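Local coordinates for Exo-beta-1,3-glucanase (Streptomyces sp. SirexAA-E, PDB 4PF0), which hydrolyses laminarin and laminarioligosaccharides from their non-reducing ends as an exo-beta-1,3-glucanase, giving glucose and laminaribiose as end products, at the beta-D-glucopyranose site. Numbering follows the deposited sequence.

The beta-D-glucopyranose site. Residues 105-106, 108, 130, 150, 152, 154, 170-171, 173, 187, 189-190, 402, 405-406, 436-437, 461, 499, 530, 552. With BGC (beta-D-glucopyranose), chain B; BGC (beta-D-glucopyranose), chain C; BGC (beta-D-glucopyranose), chain D; BGC (beta-D-glucopyranose), chain E; BGC (beta-D-glucopyranose), chain F; BGC (beta-D-glucopyranose), chain G.
Laminarihexaose lies along the substrate cleft of this glycoside hydrolase family 55 enzyme, its non-reducing glucose (BGC chain G, partly occupied) buried at the blind end and its reducing glucose (BGC chain B) much less covered. Ala458 is engineered in place of the glutamate assigned as proton donor, which probably lets the chain stay uncleaved. Trp402, His437 and Glu436 converge on O3 of BGC chain G. Trp402, with CG anti to its backbone N (chi1 -177°), brings NE1 to 3.0 Å from O3 of BGC chain G, nearly in the indole plane, and His437 NE2 lies 2.9 Å from the same O3. Glu436, extended beyond CG, takes the O3 hydroxyl on OE1 from above the carboxylate plane and the O2 hydroxyl on the syn lone pair of OE2. Asp405 OD2 receives the O4 hydroxyl of BGC chain G through its syn lone pair at 2.5 Å, while OD1 accepts a nearly straight bond from His406 ND1 (171° at H), which should fix the carboxylate's rotation. A chain continuing from O3 would run into these groups, in keeping with exo action. One glucose back, Tyr499 lays its ring face under C6 of BGC chain F, 3.5 Å from the centroid, and its own CD2 sits over the Tyr461 ring. Trp152 spreads its indole flat against BGC chain E, C3 being 3.7 Å above the plane. An alanine here would remove the indole face, and the middle of the chain would probably be held less firmly. Gln173 OE1 accepts the O2 hydroxyls of BGC chains E and F in its carbonyl plane, both at 2.6 Å, bridging neighbouring units. At the outer end Tyr150 turns its ring face to BGC chain B in a CH-pi contact, C4 lying 4.0 Å from the ring centroid, while Tyr170 turns an edge to O4.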
# COMPACT_ATOMS: atom_id res chain seq x y z
N THR A 105 -10.38 -9.57 -7.31
CA THR A 105 -10.16 -8.13 -7.42
C THR A 105 -10.80 -7.30 -6.31
O THR A 105 -10.75 -6.07 -6.34
CB THR A 105 -10.66 -7.58 -8.77
OG1 THR A 105 -12.08 -7.81 -8.90
CG2 THR A 105 -9.91 -8.23 -9.92
N GLN A 106 -11.40 -7.94 -5.32
CA GLN A 106 -11.80 -7.19 -4.13
C GLN A 106 -11.14 -7.76 -2.87
O GLN A 106 -11.61 -7.54 -1.76
CB GLN A 106 -13.34 -7.17 -4.01
CG GLN A 106 -13.96 -6.39 -5.17
CD GLN A 106 -15.48 -6.21 -5.10
OE1 GLN A 106 -16.12 -6.46 -4.07
NE2 GLN A 106 -16.06 -5.76 -6.21
N PHE A 108 -8.94 -7.06 -0.55
CA PHE A 108 -8.22 -5.93 0.02
C PHE A 108 -7.94 -6.03 1.52
O PHE A 108 -8.54 -6.83 2.22
CB PHE A 108 -9.01 -4.62 -0.14
CG PHE A 108 -9.59 -4.40 -1.52
CD1 PHE A 108 -8.81 -4.54 -2.66
CD2 PHE A 108 -10.92 -3.98 -1.65
CE1 PHE A 108 -9.36 -4.29 -3.92
CE2 PHE A 108 -11.47 -3.71 -2.91
CZ PHE A 108 -10.70 -3.87 -4.04
N GLN A 130 -5.33 -4.99 -4.05
CA GLN A 130 -4.63 -3.87 -3.41
C GLN A 130 -4.68 -3.86 -1.88
O GLN A 130 -5.59 -4.44 -1.26
CB GLN A 130 -5.17 -2.54 -3.95
CG GLN A 130 -4.86 -2.31 -5.45
CD GLN A 130 -5.99 -2.72 -6.38
OE1 GLN A 130 -6.86 -3.52 -6.01
NE2 GLN A 130 -5.99 -2.16 -7.59
N TYR A 150 -7.64 -19.29 -11.64
CA TYR A 150 -6.93 -18.25 -12.38
C TYR A 150 -7.83 -17.07 -12.77
O TYR A 150 -7.63 -16.45 -13.81
CB TYR A 150 -6.26 -18.83 -13.63
CG TYR A 150 -5.34 -19.99 -13.33
CD1 TYR A 150 -5.68 -21.29 -13.72
CD2 TYR A 150 -4.14 -19.80 -12.65
CE1 TYR A 150 -4.85 -22.36 -13.45
CE2 TYR A 150 -3.29 -20.88 -12.38
CZ TYR A 150 -3.66 -22.15 -12.78
OH TYR A 150 -2.83 -23.22 -12.51
N TRP A 152 -9.71 -13.18 -12.14
CA TRP A 152 -9.08 -11.86 -12.14
C TRP A 152 -8.42 -11.49 -10.83
O TRP A 152 -8.90 -11.85 -9.75
CB TRP A 152 -10.11 -10.78 -12.46
CG TRP A 152 -10.76 -10.90 -13.80
CD1 TRP A 152 -10.43 -11.75 -14.82
CD2 TRP A 152 -11.86 -10.12 -14.26
NE1 TRP A 152 -11.27 -11.54 -15.89
CE2 TRP A 152 -12.16 -10.54 -15.57
CE3 TRP A 152 -12.63 -9.11 -13.68
CZ2 TRP A 152 -13.20 -9.99 -16.31
CZ3 TRP A 152 -13.65 -8.55 -14.42
CH2 TRP A 152 -13.93 -9.00 -15.72
N SER A 154 -5.67 -8.17 -9.05
CA SER A 154 -5.02 -6.88 -9.27
C SER A 154 -4.17 -6.42 -8.07
O SER A 154 -4.44 -5.38 -7.46
CB SER A 154 -6.09 -5.82 -9.60
OG SER A 154 -5.52 -4.53 -9.76
N TYR A 170 0.47 -15.69 -12.67
CA TYR A 170 -0.58 -16.16 -13.56
C TYR A 170 -1.48 -14.99 -14.03
O TYR A 170 -1.08 -14.23 -14.90
CB TYR A 170 -1.41 -17.26 -12.90
CG TYR A 170 -0.57 -18.48 -12.51
CD1 TYR A 170 -0.18 -19.41 -13.45
CD2 TYR A 170 -0.16 -18.67 -11.19
CE1 TYR A 170 0.60 -20.51 -13.09
CE2 TYR A 170 0.60 -19.75 -10.83
CZ TYR A 170 0.98 -20.67 -11.78
OH TYR A 170 1.75 -21.75 -11.40
N SER A 171 -2.68 -14.87 -13.48
CA SER A 171 -3.62 -13.84 -13.93
C SER A 171 -3.38 -12.44 -13.35
O SER A 171 -4.02 -11.48 -13.78
CB SER A 171 -5.05 -14.27 -13.58
OG SER A 171 -5.11 -14.60 -12.20
N GLN A 173 -2.61 -8.82 -12.81
CA GLN A 173 -2.36 -7.79 -13.84
C GLN A 173 -0.99 -7.17 -13.74
O GLN A 173 -0.32 -6.91 -14.75
CB GLN A 173 -3.39 -6.66 -13.74
CG GLN A 173 -4.83 -7.08 -13.98
CD GLN A 173 -5.84 -6.05 -13.50
OE1 GLN A 173 -7.02 -6.35 -13.41
NE2 GLN A 173 -5.36 -4.85 -13.15
N ASN A 187 5.78 -15.32 -14.87
CA ASN A 187 5.18 -14.60 -15.99
C ASN A 187 4.85 -13.16 -15.63
O ASN A 187 4.83 -12.79 -14.45
CB ASN A 187 3.92 -15.32 -16.50
CG ASN A 187 2.71 -15.16 -15.57
OD1 ASN A 187 2.66 -15.74 -14.48
ND2 ASN A 187 1.71 -14.40 -16.01
N VAL A 189 2.02 -9.97 -16.88
CA VAL A 189 0.79 -9.74 -17.63
C VAL A 189 0.80 -8.33 -18.23
O VAL A 189 1.01 -8.19 -19.43
CB VAL A 189 -0.46 -9.99 -16.74
CG1 VAL A 189 -1.73 -9.61 -17.45
CG2 VAL A 189 -0.50 -11.46 -16.35
N TRP A 190 0.60 -7.29 -17.41
CA TRP A 190 0.73 -5.91 -17.90
C TRP A 190 1.95 -5.15 -17.33
O TRP A 190 2.57 -4.37 -18.03
CB TRP A 190 -0.53 -5.08 -17.57
CG TRP A 190 -1.82 -5.62 -18.16
CD1 TRP A 190 -1.95 -6.49 -19.21
CD2 TRP A 190 -3.15 -5.33 -17.71
NE1 TRP A 190 -3.29 -6.76 -19.44
CE2 TRP A 190 -4.04 -6.05 -18.54
CE3 TRP A 190 -3.67 -4.52 -16.69
CZ2 TRP A 190 -5.42 -6.00 -18.37
CZ3 TRP A 190 -5.05 -4.45 -16.53
CH2 TRP A 190 -5.91 -5.20 -17.37
N TRP A 402 -7.59 5.33 -2.49
CA TRP A 402 -8.70 4.74 -3.23
C TRP A 402 -10.02 5.44 -2.99
O TRP A 402 -10.58 5.38 -1.89
CB TRP A 402 -8.82 3.27 -2.84
CG TRP A 402 -9.88 2.41 -3.53
CD1 TRP A 402 -9.85 1.93 -4.81
CD2 TRP A 402 -11.06 1.86 -2.92
NE1 TRP A 402 -10.94 1.13 -5.04
CE2 TRP A 402 -11.69 1.06 -3.90
CE3 TRP A 402 -11.63 1.97 -1.65
CZ2 TRP A 402 -12.90 0.40 -3.64
CZ3 TRP A 402 -12.83 1.30 -1.40
CH2 TRP A 402 -13.44 0.52 -2.39
N ASP A 405 -15.09 2.67 -5.71
CA ASP A 405 -15.86 2.48 -6.94
C ASP A 405 -17.08 1.59 -6.73
O ASP A 405 -17.91 1.45 -7.62
CB ASP A 405 -14.99 1.83 -8.00
CG ASP A 405 -14.50 0.49 -7.54
OD1 ASP A 405 -15.12 -0.54 -7.89
OD2 ASP A 405 -13.53 0.48 -6.75
N HIS A 406 -17.17 0.98 -5.55
CA HIS A 406 -18.29 0.12 -5.22
C HIS A 406 -18.54 0.18 -3.72
O HIS A 406 -17.71 0.72 -2.97
CB HIS A 406 -18.04 -1.33 -5.67
CG HIS A 406 -16.87 -1.98 -5.01
ND1 HIS A 406 -15.59 -1.92 -5.52
CD2 HIS A 406 -16.78 -2.71 -3.87
CE1 HIS A 406 -14.76 -2.58 -4.72
NE2 HIS A 406 -15.46 -3.06 -3.71
N GLU A 436 -6.34 5.32 -7.19
CA GLU A 436 -7.45 5.02 -8.12
C GLU A 436 -8.73 5.82 -7.94
O GLU A 436 -9.19 6.06 -6.79
CB GLU A 436 -7.84 3.54 -8.02
CG GLU A 436 -6.72 2.54 -8.16
CD GLU A 436 -7.29 1.15 -8.21
OE1 GLU A 436 -7.73 0.65 -7.14
OE2 GLU A 436 -7.37 0.58 -9.32
N HIS A 437 -9.29 6.23 -9.08
CA HIS A 437 -10.70 6.64 -9.29
C HIS A 437 -11.04 8.09 -8.90
O HIS A 437 -12.22 8.43 -8.79
CB HIS A 437 -11.70 5.74 -8.53
CG HIS A 437 -11.51 4.27 -8.76
ND1 HIS A 437 -11.44 3.70 -10.02
CD2 HIS A 437 -11.37 3.24 -7.88
CE1 HIS A 437 -11.26 2.40 -9.91
NE2 HIS A 437 -11.23 2.09 -8.62
N TYR A 461 -14.67 5.33 -12.62
CA TYR A 461 -15.58 4.57 -13.48
C TYR A 461 -16.89 5.31 -13.73
O TYR A 461 -17.57 5.07 -14.73
CB TYR A 461 -15.92 3.21 -12.88
CG TYR A 461 -14.77 2.26 -12.65
CD1 TYR A 461 -13.52 2.48 -13.25
CD2 TYR A 461 -14.93 1.13 -11.87
CE1 TYR A 461 -12.47 1.61 -13.04
CE2 TYR A 461 -13.89 0.25 -11.66
CZ TYR A 461 -12.67 0.49 -12.25
OH TYR A 461 -11.64 -0.38 -12.06
N TYR A 499 -12.35 2.26 -17.22
CA TYR A 499 -13.55 1.44 -17.25
C TYR A 499 -14.72 2.38 -17.03
O TYR A 499 -15.30 2.45 -15.95
CB TYR A 499 -13.48 0.34 -16.19
CG TYR A 499 -14.69 -0.57 -16.08
CD1 TYR A 499 -15.05 -1.42 -17.12
CD2 TYR A 499 -15.44 -0.60 -14.91
CE1 TYR A 499 -16.15 -2.26 -16.99
CE2 TYR A 499 -16.53 -1.43 -14.78
CZ TYR A 499 -16.88 -2.26 -15.82
OH TYR A 499 -17.98 -3.08 -15.67
N LEU A 530 -10.36 -1.30 -20.14
CA LEU A 530 -10.93 -2.56 -19.68
C LEU A 530 -12.23 -2.90 -20.44
O LEU A 530 -13.30 -2.35 -20.14
CB LEU A 530 -11.15 -2.50 -18.17
CG LEU A 530 -9.89 -2.08 -17.38
CD1 LEU A 530 -10.19 -1.88 -15.89
CD2 LEU A 530 -8.76 -3.08 -17.57
N THR A 552 -8.93 -5.38 -24.46
CA THR A 552 -8.08 -5.02 -23.31
C THR A 552 -6.59 -5.25 -23.61
O THR A 552 -5.86 -5.86 -22.84
CB THR A 552 -8.53 -5.81 -22.04
OG1 THR A 552 -9.96 -5.74 -21.92
CG2 THR A 552 -7.95 -5.22 -20.78
C2 BGC B . -5.03 -20.71 -17.38
C3 BGC B . -3.85 -19.75 -17.38
C4 BGC B . -2.73 -20.29 -16.50
C5 BGC B . -2.40 -21.74 -16.85
C6 BGC B . -1.41 -22.32 -15.86
C1 BGC B . -4.56 -22.11 -17.75
O1 BGC B . -5.67 -22.98 -17.65
O2 BGC B . -5.99 -20.31 -18.33
O3 BGC B . -4.49 -18.41 -16.87
O4 BGC B . -1.57 -19.51 -16.66
O5 BGC B . -3.57 -22.53 -16.84
O6 BGC B . -1.18 -23.67 -16.18
C2 BGC C . -4.81 -16.05 -17.18
C3 BGC C . -4.34 -14.85 -17.99
C4 BGC C . -2.82 -14.77 -18.01
C5 BGC C . -2.23 -16.12 -18.43
C6 BGC C . -0.70 -16.09 -18.42
C1 BGC C . -4.10 -17.32 -17.66
O2 BGC C . -6.20 -16.23 -17.32
O3 BGC C . -4.92 -13.77 -17.08
O4 BGC C . -2.41 -13.79 -18.94
O5 BGC C . -2.70 -17.15 -17.58
O6 BGC C . -0.19 -17.35 -18.82
C2 BGC D . -6.07 -11.69 -16.92
C3 BGC D . -6.76 -10.60 -17.74
C4 BGC D . -5.90 -10.16 -18.92
C5 BGC D . -5.40 -11.37 -19.70
C6 BGC D . -4.38 -10.95 -20.75
C1 BGC D . -5.64 -12.83 -17.85
O2 BGC D . -6.97 -12.19 -15.94
O3 BGC D . -6.96 -9.44 -16.96
O4 BGC D . -6.65 -9.33 -19.79
O5 BGC D . -4.78 -12.29 -18.83
O6 BGC D . -4.01 -12.10 -21.47
C2 BGC E . -8.42 -7.98 -15.76
C3 BGC E . -9.81 -7.35 -15.72
C4 BGC E . -10.29 -7.02 -17.13
C5 BGC E . -10.19 -8.28 -17.98
C6 BGC E . -10.68 -8.02 -19.40
C1 BGC E . -8.32 -9.12 -16.78
O2 BGC E . -8.08 -8.49 -14.48
O3 BGC E . -9.63 -6.12 -14.98
O4 BGC E . -11.64 -6.61 -17.10
O5 BGC E . -8.84 -8.70 -18.03
O6 BGC E . -10.73 -9.25 -20.10
C2 BGC F . -10.03 -4.83 -13.00
C3 BGC F . -11.11 -4.21 -12.10
C4 BGC F . -12.25 -3.67 -12.96
C5 BGC F . -12.73 -4.72 -13.95
C6 BGC F . -13.83 -4.12 -14.83
C1 BGC F . -10.63 -5.77 -14.05
O2 BGC F . -9.15 -5.58 -12.19
O3 BGC F . -10.59 -2.96 -11.50
O4 BGC F . -13.32 -3.26 -12.14
O5 BGC F . -11.65 -5.12 -14.77
O6 BGC F . -14.38 -5.12 -15.66
C2 BGC G . -10.03 -1.85 -9.46
C3 BGC G . -10.42 -1.69 -8.00
C4 BGC G . -11.91 -1.93 -7.84
C5 BGC G . -12.21 -3.33 -8.35
C6 BGC G . -13.66 -3.73 -8.13
C1 BGC G . -10.60 -3.13 -10.10
O2 BGC G . -8.61 -1.84 -9.56
O3 BGC G . -10.16 -0.38 -7.54
O4 BGC G . -12.29 -1.72 -6.49
O5 BGC G . -11.95 -3.34 -9.74
O6 BGC G . -13.86 -5.04 -8.62
O HOH W 1 -6.57 -10.62 -13.85
O HOH W 2 -6.89 -2.87 -11.64
O HOH W 3 -8.02 -14.72 -15.88